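Local structure of tetraacyldisaccharide 4'-kinase (Aquifex aeolicus, 4ITL) at residues A[43-48]-A[154-159]; A[184-189]-A[202-207]. The protein probably transfers the gamma-phosphate of ATP to the 4'-position of a tetraacyldisaccharide 1-phosphate, giving lipid IVA. All coordinates share one frame; numbering follows the deposited sequence.

Interaction 1: residues A[43-48]-A[154-159]. With ACP (phosphomethylphosphonic acid adenylate ester), chain B.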
loop_
_atom_site.group_PDB
_atom_site.type_symbol
_atom_site.label_atom_id
_atom_site.label_comp_id
_atom_site.label_asym_id
_atom_site.label_seq_id
_atom_site.Cartn_x
_atom_site.Cartn_y
_atom_site.Cartn_z
ATOM N N ASN A 43 7.646 2.466 -3.785
ATOM C CA ASN A 43 7.670 2.107 -5.190
ATOM C C ASN A 43 8.124 3.313 -6.004
ATOM O O ASN A 43 8.468 4.360 -5.433
ATOM C CB ASN A 43 6.311 1.537 -5.656
ATOM C CG ASN A 43 5.295 2.598 -5.910
ATOM O OD1 ASN A 43 5.066 3.471 -5.068
ATOM N ND2 ASN A 43 4.699 2.568 -7.101
ATOM N N LEU A 44 8.196 3.157 -7.318
ATOM C CA LEU A 44 8.813 4.162 -8.180
ATOM C C LEU A 44 7.798 4.942 -8.976
ATOM O O LEU A 44 8.152 5.897 -9.658
ATOM C CB LEU A 44 9.738 3.504 -9.199
ATOM C CG LEU A 44 11.139 3.077 -8.857
ATOM C CD1 LEU A 44 11.891 2.894 -10.170
ATOM C CD2 LEU A 44 11.808 4.091 -7.995
ATOM N N SER A 45 6.530 4.544 -8.912
ATOM C CA SER A 45 5.535 5.138 -9.788
ATOM C C SER A 45 4.239 5.423 -9.068
ATOM O O SER A 45 3.981 4.912 -7.985
ATOM C CB SER A 45 5.251 4.256 -11.007
ATOM O OG SER A 45 4.817 2.965 -10.620
ATOM N N VAL A 46 3.447 6.286 -9.667
ATOM C CA VAL A 46 2.106 6.572 -9.165
ATOM C C VAL A 46 1.199 5.550 -9.813
ATOM O O VAL A 46 1.570 5.007 -10.839
ATOM C CB VAL A 46 1.648 7.962 -9.614
ATOM C CG1 VAL A 46 2.541 9.008 -9.064
ATOM C CG2 VAL A 46 1.655 8.043 -11.119
ATOM N N GLY A 47 0.028 5.275 -9.236
ATOM C CA GLY A 47 -0.928 4.354 -9.857
ATOM C C GLY A 47 -1.063 3.026 -9.114
ATOM O O GLY A 47 -1.768 2.120 -9.549
ATOM N N GLY A 48 -0.294 2.855 -8.050
ATOM C CA GLY A 48 -0.468 1.720 -7.165
ATOM C C GLY A 48 0.453 0.572 -7.521
ATOM O O GLY A 48 0.575 0.214 -8.685
ATOM N N LEU A 154 9.153 -1.878 -4.393
ATOM C CA LEU A 154 8.190 -2.630 -5.187
ATOM C C LEU A 154 8.186 -2.131 -6.631
ATOM O O LEU A 154 8.199 -0.941 -6.918
ATOM C CB LEU A 154 6.770 -2.535 -4.561
ATOM C CG LEU A 154 6.451 -3.467 -3.372
ATOM C CD1 LEU A 154 7.437 -3.313 -2.260
ATOM C CD2 LEU A 154 5.084 -3.243 -2.801
ATOM N N LEU A 155 8.206 -3.076 -7.556
ATOM C CA LEU A 155 8.193 -2.759 -8.960
ATOM C C LEU A 155 7.124 -3.613 -9.644
ATOM O O LEU A 155 6.983 -4.796 -9.331
ATOM C CB LEU A 155 9.525 -3.133 -9.583
ATOM C CG LEU A 155 10.816 -2.374 -9.283
ATOM C CD1 LEU A 155 12.045 -3.169 -9.805
ATOM C CD2 LEU A 155 10.726 -1.003 -9.935
ATOM N N LYS A 156 6.446 -3.049 -10.629
ATOM C CA LYS A 156 5.491 -3.823 -11.418
ATOM C C LYS A 156 5.898 -3.712 -12.877
ATOM O O LYS A 156 6.630 -2.799 -13.260
ATOM C CB LYS A 156 4.058 -3.320 -11.172
ATOM C CG LYS A 156 3.832 -1.894 -11.663
ATOM C CD LYS A 156 2.452 -1.339 -11.278
ATOM C CE LYS A 156 2.302 0.071 -11.809
ATOM N NZ LYS A 156 1.063 0.764 -11.359
ATOM N N LYS A 157 5.466 -4.676 -13.680
ATOM C CA LYS A 157 5.936 -4.816 -15.046
ATOM C C LYS A 157 5.883 -3.513 -15.834
ATOM O O LYS A 157 6.813 -3.162 -16.589
ATOM C CB LYS A 157 5.079 -5.840 -15.780
ATOM C CG LYS A 157 5.524 -6.014 -17.231
ATOM C CD LYS A 157 4.674 -7.083 -17.888
ATOM C CE LYS A 157 5.148 -7.359 -19.286
ATOM N NZ LYS A 157 4.586 -8.675 -19.806
ATOM N N LYS A 158 4.771 -2.824 -15.666
ATOM C CA LYS A 158 4.518 -1.581 -16.364
ATOM C C LYS A 158 5.666 -0.574 -16.146
ATOM O O LYS A 158 6.117 0.076 -17.085
ATOM C CB LYS A 158 3.173 -1.018 -15.898
ATOM C CG LYS A 158 2.743 0.194 -16.675
ATOM C CD LYS A 158 1.390 0.711 -16.245
ATOM C CE LYS A 158 1.035 1.940 -17.059
ATOM N NZ LYS A 158 -0.184 2.648 -16.590
ATOM N N ASP A 159 6.170 -0.494 -14.916
ATOM C CA ASP A 159 7.270 0.427 -14.576
ATOM C C ASP A 159 8.450 0.357 -15.536
ATOM O O ASP A 159 9.083 1.371 -15.840
ATOM C CB ASP A 159 7.812 0.128 -13.181
ATOM C CG ASP A 159 6.809 0.454 -12.076
ATOM O OD1 ASP A 159 5.932 1.311 -12.290
ATOM O OD2 ASP A 159 6.912 -0.145 -10.984
HETATM P PG ACP B . -1.106 3.628 -3.376
HETATM O O1G ACP B . -1.538 4.815 -2.539
HETATM O O2G ACP B . 0.267 3.822 -4.054
HETATM O O3G ACP B . -2.172 3.435 -4.501
HETATM P PB ACP B . -1.089 0.613 -3.078
HETATM O O1B ACP B . -1.017 -0.408 -1.961
HETATM O O2B ACP B . 0.228 0.492 -3.846
HETATM C C3B ACP B . -1.104 2.209 -2.199
HETATM P PA ACP B . -3.010 -0.870 -4.490
HETATM O O1A ACP B . -2.265 -2.029 -5.117
HETATM O O2A ACP B . -4.059 -0.275 -5.359
HETATM O O3A ACP B . -2.128 0.459 -4.244
HETATM O "O5'" ACP B . -3.669 -1.399 -3.136
HETATM C "C5'" ACP B . -4.594 -0.559 -2.466
HETATM C "C4'" ACP B . -5.686 -1.378 -1.788
HETATM O "O4'" ACP B . -6.742 -1.448 -2.748
HETATM C "C3'" ACP B . -5.370 -2.794 -1.444
HETATM O "O3'" ACP B . -4.819 -2.971 -0.212
HETATM C "C2'" ACP B . -6.715 -3.436 -1.538
HETATM O "O2'" ACP B . -7.561 -3.250 -0.446
HETATM C "C1'" ACP B . -7.276 -2.734 -2.713
HETATM N N9 ACP B . -7.053 -3.408 -3.989
HETATM C C8 ACP B . -6.285 -2.997 -5.027
HETATM N N7 ACP B . -6.375 -3.903 -6.026
HETATM C C5 ACP B . -7.220 -4.873 -5.650
HETATM C C6 ACP B . -7.695 -6.043 -6.244
HETATM N N6 ACP B . -7.262 -6.413 -7.569
HETATM N N1 ACP B . -8.537 -6.834 -5.568
HETATM C C2 ACP B . -8.943 -6.534 -4.310
HETATM N N3 ACP B . -8.518 -5.412 -3.691
HETATM C C4 ACP B . -7.656 -4.583 -4.338
HETATM O O HOH W 1 7.663 0.849 -8.746
#
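N43 and L154 lie with their CA atoms 4.8 Å apart on the parallel neighbours 38-43 and 150-155, and beyond them the two segments part, one into residues 44-48 and the other into the turn 156-159. The first of these is the start of the P-loop of this NTPase fold, with S45, V46, G47 and G48 predicted to bind ATP; here the ATP analogue ACP lies against G48. D159 binds with both carboxylate oxygens. Its OD1 takes the hydroxyl of S45, OG to OD1 2.6 Å, on the syn side of the carboxylate, while OD2 receives the backbone N of K156 at 3.0 Å in a nearly straight bond (172°) from above the carboxylate plane. A water fills the angle between the segments: it accepts from L44 N and donates to L154 O and D159 OD2, so three groups from the two segments share it. Further out, L44 CD1 and L155 CD2 lie alongside each other, 4.1 Å apart. N43 turns back on its own loop, its ND2 bonded to S45 O, while its OD1 accepts from R171 NH1. K156 starts with CG wedged between backbone N and carbonyl carbon (chi1 65°) and then runs extended past S45 OG, which carries its NZ to the carbonyl O of G48 at 2.8 Å.

Interaction 2: residues A[184-189]-A[202-207]; sequences VLTYQE and FKMFRE. With ACP (phosphomethylphosphonic acid adenylate ester), chain B.
E189 reaches across to R206 with its whole side chain, at the place where the chain leaves strand 182-185 beside the parallel strand 201-212. CB passes the carbonyl O of R206 at 3.8 Å and CG comes closer to that same oxygen. The bend at chi2 (-60°) then folds the carboxylate back over the strand, with CD 3.5 Å from R206 N: OE1 accepts that backbone N at 2.8 Å from above the carboxylate plane, and also takes a water shared with M204 O and, weakly, Y187 N. OE2 accepts from both NE and NH2 of R206, each at 2.9 Å and in the guanidinium plane, a side-on salt bridge. Y187 CE1 sits over one face of the R206 guanidinium, 3.7 Å above its plane, with the ring and guanidinium planes 29° apart; Y187 OH donates to ACP O1A at 2.6 Å, and R206 NH1 lies near adenine N7. An alanine in place of E189 takes away the carboxylate, and R206, left with Q240 on NH2, is likely to be freer to turn away from the adenine, with its backbone N short of an acceptor. Next door, Q188 CB sits over the face of F205, a CH-pi contact 3.4 Å from CB to the ring centroid. On the side of V184 and M204, F54 of helix 51-61 packs on both, while strand 291-300 meets M204 through V298 and L300.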
loop_
_atom_site.group_PDB
_atom_site.type_symbol
_atom_site.label_atom_id
_atom_site.label_comp_id
_atom_site.label_asym_id
_atom_site.label_seq_id
_atom_site.Cartn_x
_atom_site.Cartn_y
_atom_site.Cartn_z
ATOM N N VAL A 184 10.771 -6.235 -4.710
ATOM C CA VAL A 184 9.618 -7.120 -4.700
ATOM C C VAL A 184 8.906 -6.933 -6.033
ATOM O O VAL A 184 8.490 -5.834 -6.350
ATOM C CB VAL A 184 8.688 -6.807 -3.522
ATOM C CG1 VAL A 184 7.335 -7.635 -3.615
ATOM C CG2 VAL A 184 9.430 -7.074 -2.205
ATOM N N LEU A 185 8.807 -7.990 -6.834
ATOM C CA LEU A 185 8.177 -7.876 -8.137
ATOM C C LEU A 185 6.688 -8.199 -7.997
ATOM O O LEU A 185 6.298 -9.374 -7.818
ATOM C CB LEU A 185 8.862 -8.792 -9.152
ATOM C CG LEU A 185 10.403 -8.761 -9.145
ATOM C CD1 LEU A 185 11.060 -9.717 -10.187
ATOM C CD2 LEU A 185 10.904 -7.373 -9.364
ATOM N N THR A 186 5.864 -7.157 -8.047
ATOM C CA THR A 186 4.432 -7.301 -7.712
ATOM C C THR A 186 3.458 -7.548 -8.870
ATOM O O THR A 186 3.811 -7.532 -10.063
ATOM C CB THR A 186 3.892 -6.054 -6.984
ATOM O OG1 THR A 186 4.105 -4.929 -7.831
ATOM C CG2 THR A 186 4.623 -5.837 -5.711
ATOM N N TYR A 187 2.204 -7.793 -8.476
ATOM C CA TYR A 187 1.127 -8.112 -9.387
ATOM C C TYR A 187 1.429 -9.281 -10.274
ATOM O O TYR A 187 0.986 -9.304 -11.427
ATOM C CB TYR A 187 0.767 -6.911 -10.267
ATOM C CG TYR A 187 0.233 -5.722 -9.515
ATOM C CD1 TYR A 187 -0.159 -5.818 -8.186
ATOM C CD2 TYR A 187 0.139 -4.487 -10.129
ATOM C CE1 TYR A 187 -0.652 -4.714 -7.517
ATOM C CE2 TYR A 187 -0.342 -3.388 -9.478
ATOM C CZ TYR A 187 -0.742 -3.488 -8.167
ATOM O OH TYR A 187 -1.231 -2.344 -7.526
ATOM N N GLN A 188 2.158 -10.273 -9.761
ATOM C CA GLN A 188 2.547 -11.421 -10.598
ATOM C C GLN A 188 1.336 -12.233 -11.092
ATOM O O GLN A 188 1.421 -12.860 -12.150
ATOM C CB GLN A 188 3.505 -12.357 -9.839
ATOM C CG GLN A 188 4.894 -11.753 -9.532
ATOM C CD GLN A 188 5.713 -11.540 -10.801
ATOM O OE1 GLN A 188 5.584 -12.297 -11.738
ATOM N NE2 GLN A 188 6.507 -10.478 -10.848
ATOM N N GLU A 189 0.225 -12.228 -10.336
ATOM C CA GLU A 189 -0.976 -12.994 -10.716
ATOM C C GLU A 189 -1.734 -12.347 -11.886
ATOM O O GLU A 189 -2.548 -12.976 -12.499
ATOM C CB GLU A 189 -1.916 -13.201 -9.504
ATOM C CG GLU A 189 -2.635 -11.948 -8.949
ATOM C CD GLU A 189 -1.693 -10.808 -8.438
ATOM O OE1 GLU A 189 -0.590 -11.065 -7.885
ATOM O OE2 GLU A 189 -2.069 -9.634 -8.583
ATOM N N PHE A 202 12.234 -10.780 -4.915
ATOM C CA PHE A 202 11.157 -11.634 -4.464
ATOM C C PHE A 202 9.885 -11.374 -5.243
ATOM O O PHE A 202 9.382 -10.285 -5.240
ATOM C CB PHE A 202 10.862 -11.322 -3.006
ATOM C CG PHE A 202 12.035 -11.500 -2.144
ATOM C CD1 PHE A 202 12.365 -12.754 -1.664
ATOM C CD2 PHE A 202 12.866 -10.436 -1.870
ATOM C CE1 PHE A 202 13.500 -12.938 -0.890
ATOM C CE2 PHE A 202 13.999 -10.610 -1.103
ATOM C CZ PHE A 202 14.319 -11.856 -0.615
ATOM N N LYS A 203 9.318 -12.385 -5.859
ATOM C CA LYS A 203 8.025 -12.197 -6.518
ATOM C C LYS A 203 6.864 -12.204 -5.521
ATOM O O LYS A 203 6.816 -13.050 -4.607
ATOM C CB LYS A 203 7.824 -13.325 -7.533
ATOM C CG LYS A 203 8.707 -13.228 -8.754
ATOM C CD LYS A 203 8.183 -14.202 -9.814
ATOM C CE LYS A 203 9.107 -14.324 -10.999
ATOM N NZ LYS A 203 8.807 -15.600 -11.685
ATOM N N MET A 204 5.929 -11.267 -5.691
ATOM C CA MET A 204 4.733 -11.201 -4.841
ATOM C C MET A 204 3.473 -11.555 -5.621
ATOM O O MET A 204 3.255 -11.037 -6.719
ATOM C CB MET A 204 4.537 -9.795 -4.295
ATOM C CG MET A 204 3.299 -9.636 -3.454
ATOM S SD MET A 204 3.315 -8.020 -2.667
ATOM C CE MET A 204 1.677 -7.446 -2.981
ATOM N N PHE A 205 2.655 -12.425 -5.040
ATOM C CA PHE A 205 1.396 -12.871 -5.650
ATOM C C PHE A 205 0.223 -12.554 -4.715
ATOM O O PHE A 205 0.342 -12.672 -3.496
ATOM C CB PHE A 205 1.418 -14.381 -5.898
ATOM C CG PHE A 205 2.326 -14.805 -7.032
ATOM C CD1 PHE A 205 1.831 -15.002 -8.316
ATOM C CD2 PHE A 205 3.668 -15.024 -6.807
ATOM C CE1 PHE A 205 2.690 -15.430 -9.361
ATOM C CE2 PHE A 205 4.508 -15.453 -7.825
ATOM C CZ PHE A 205 4.017 -15.651 -9.100
ATOM N N ARG A 206 -0.894 -12.126 -5.294
ATOM C CA ARG A 206 -2.129 -11.962 -4.560
ATOM C C ARG A 206 -3.015 -13.143 -4.866
ATOM O O ARG A 206 -3.363 -13.390 -6.035
ATOM C CB ARG A 206 -2.811 -10.646 -4.934
ATOM C CG ARG A 206 -2.006 -9.432 -4.467
ATOM C CD ARG A 206 -2.640 -8.109 -4.870
ATOM N NE ARG A 206 -2.800 -8.056 -6.309
ATOM C CZ ARG A 206 -3.461 -7.101 -6.945
ATOM N NH1 ARG A 206 -3.987 -6.097 -6.267
ATOM N NH2 ARG A 206 -3.599 -7.151 -8.257
ATOM N N GLU A 207 -3.345 -13.909 -3.826
ATOM C CA GLU A 207 -4.190 -15.111 -4.011
ATOM C C GLU A 207 -5.625 -14.742 -3.618
ATOM O O GLU A 207 -5.955 -14.588 -2.436
ATOM C CB GLU A 207 -3.666 -16.251 -3.148
ATOM C CG GLU A 207 -4.390 -17.591 -3.235
ATOM C CD GLU A 207 -4.185 -18.384 -1.957
ATOM O OE1 GLU A 207 -3.598 -19.472 -1.999
ATOM O OE2 GLU A 207 -4.591 -17.899 -0.887
HETATM P PG ACP B . -1.106 3.628 -3.376
HETATM O O1G ACP B . -1.538 4.815 -2.539
HETATM O O2G ACP B . 0.267 3.822 -4.054
HETATM O O3G ACP B . -2.172 3.435 -4.501
HETATM P PB ACP B . -1.089 0.613 -3.078
HETATM O O1B ACP B . -1.017 -0.408 -1.961
HETATM O O2B ACP B . 0.228 0.492 -3.846
HETATM C C3B ACP B . -1.104 2.209 -2.199
HETATM P PA ACP B . -3.010 -0.870 -4.490
HETATM O O1A ACP B . -2.265 -2.029 -5.117
HETATM O O2A ACP B . -4.059 -0.275 -5.359
HETATM O O3A ACP B . -2.128 0.459 -4.244
HETATM O "O5'" ACP B . -3.669 -1.399 -3.136
HETATM C "C5'" ACP B . -4.594 -0.559 -2.466
HETATM C "C4'" ACP B . -5.686 -1.378 -1.788
HETATM O "O4'" ACP B . -6.742 -1.448 -2.748
HETATM C "C3'" ACP B . -5.370 -2.794 -1.444
HETATM O "O3'" ACP B . -4.819 -2.971 -0.212
HETATM C "C2'" ACP B . -6.715 -3.436 -1.538
HETATM O "O2'" ACP B . -7.561 -3.250 -0.446
HETATM C "C1'" ACP B . -7.276 -2.734 -2.713
HETATM N N9 ACP B . -7.053 -3.408 -3.989
HETATM C C8 ACP B . -6.285 -2.997 -5.027
HETATM N N7 ACP B . -6.375 -3.903 -6.026
HETATM C C5 ACP B . -7.220 -4.873 -5.650
HETATM C C6 ACP B . -7.695 -6.043 -6.244
HETATM N N6 ACP B . -7.262 -6.413 -7.569
HETATM N N1 ACP B . -8.537 -6.834 -5.568
HETATM C C2 ACP B . -8.943 -6.534 -4.310
HETATM N N3 ACP B . -8.518 -5.412 -3.691
HETATM C C4 ACP B . -7.656 -4.583 -4.338
HETATM O O HOH W 2 1.042 -9.381 -6.449
#

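In the fold
From the N terminus, strand 38-43 runs into the loop that leads to helix 51-61. The chain then travels through strands 67-71, 112-115 and 134-137 before strand 150-155 brings it back, so interaction 1 closes a long excursion of 105 intervening residues. Interaction 2 opens only afterwards and closes a short one, 12 residues between segments 184-189 and 202-207. The two are in series, neither nested nor crossed. L155 joins them: its N lies 3.0 Å from V184 O and its O 2.9 Å from T186 N, probable hydrogen bonds between neighbouring parallel strands. Across the series 38-43, 150-155, 182-185, 201-212 they tie the phosphate-binding loop to the strand carrying R206, beside the adenine.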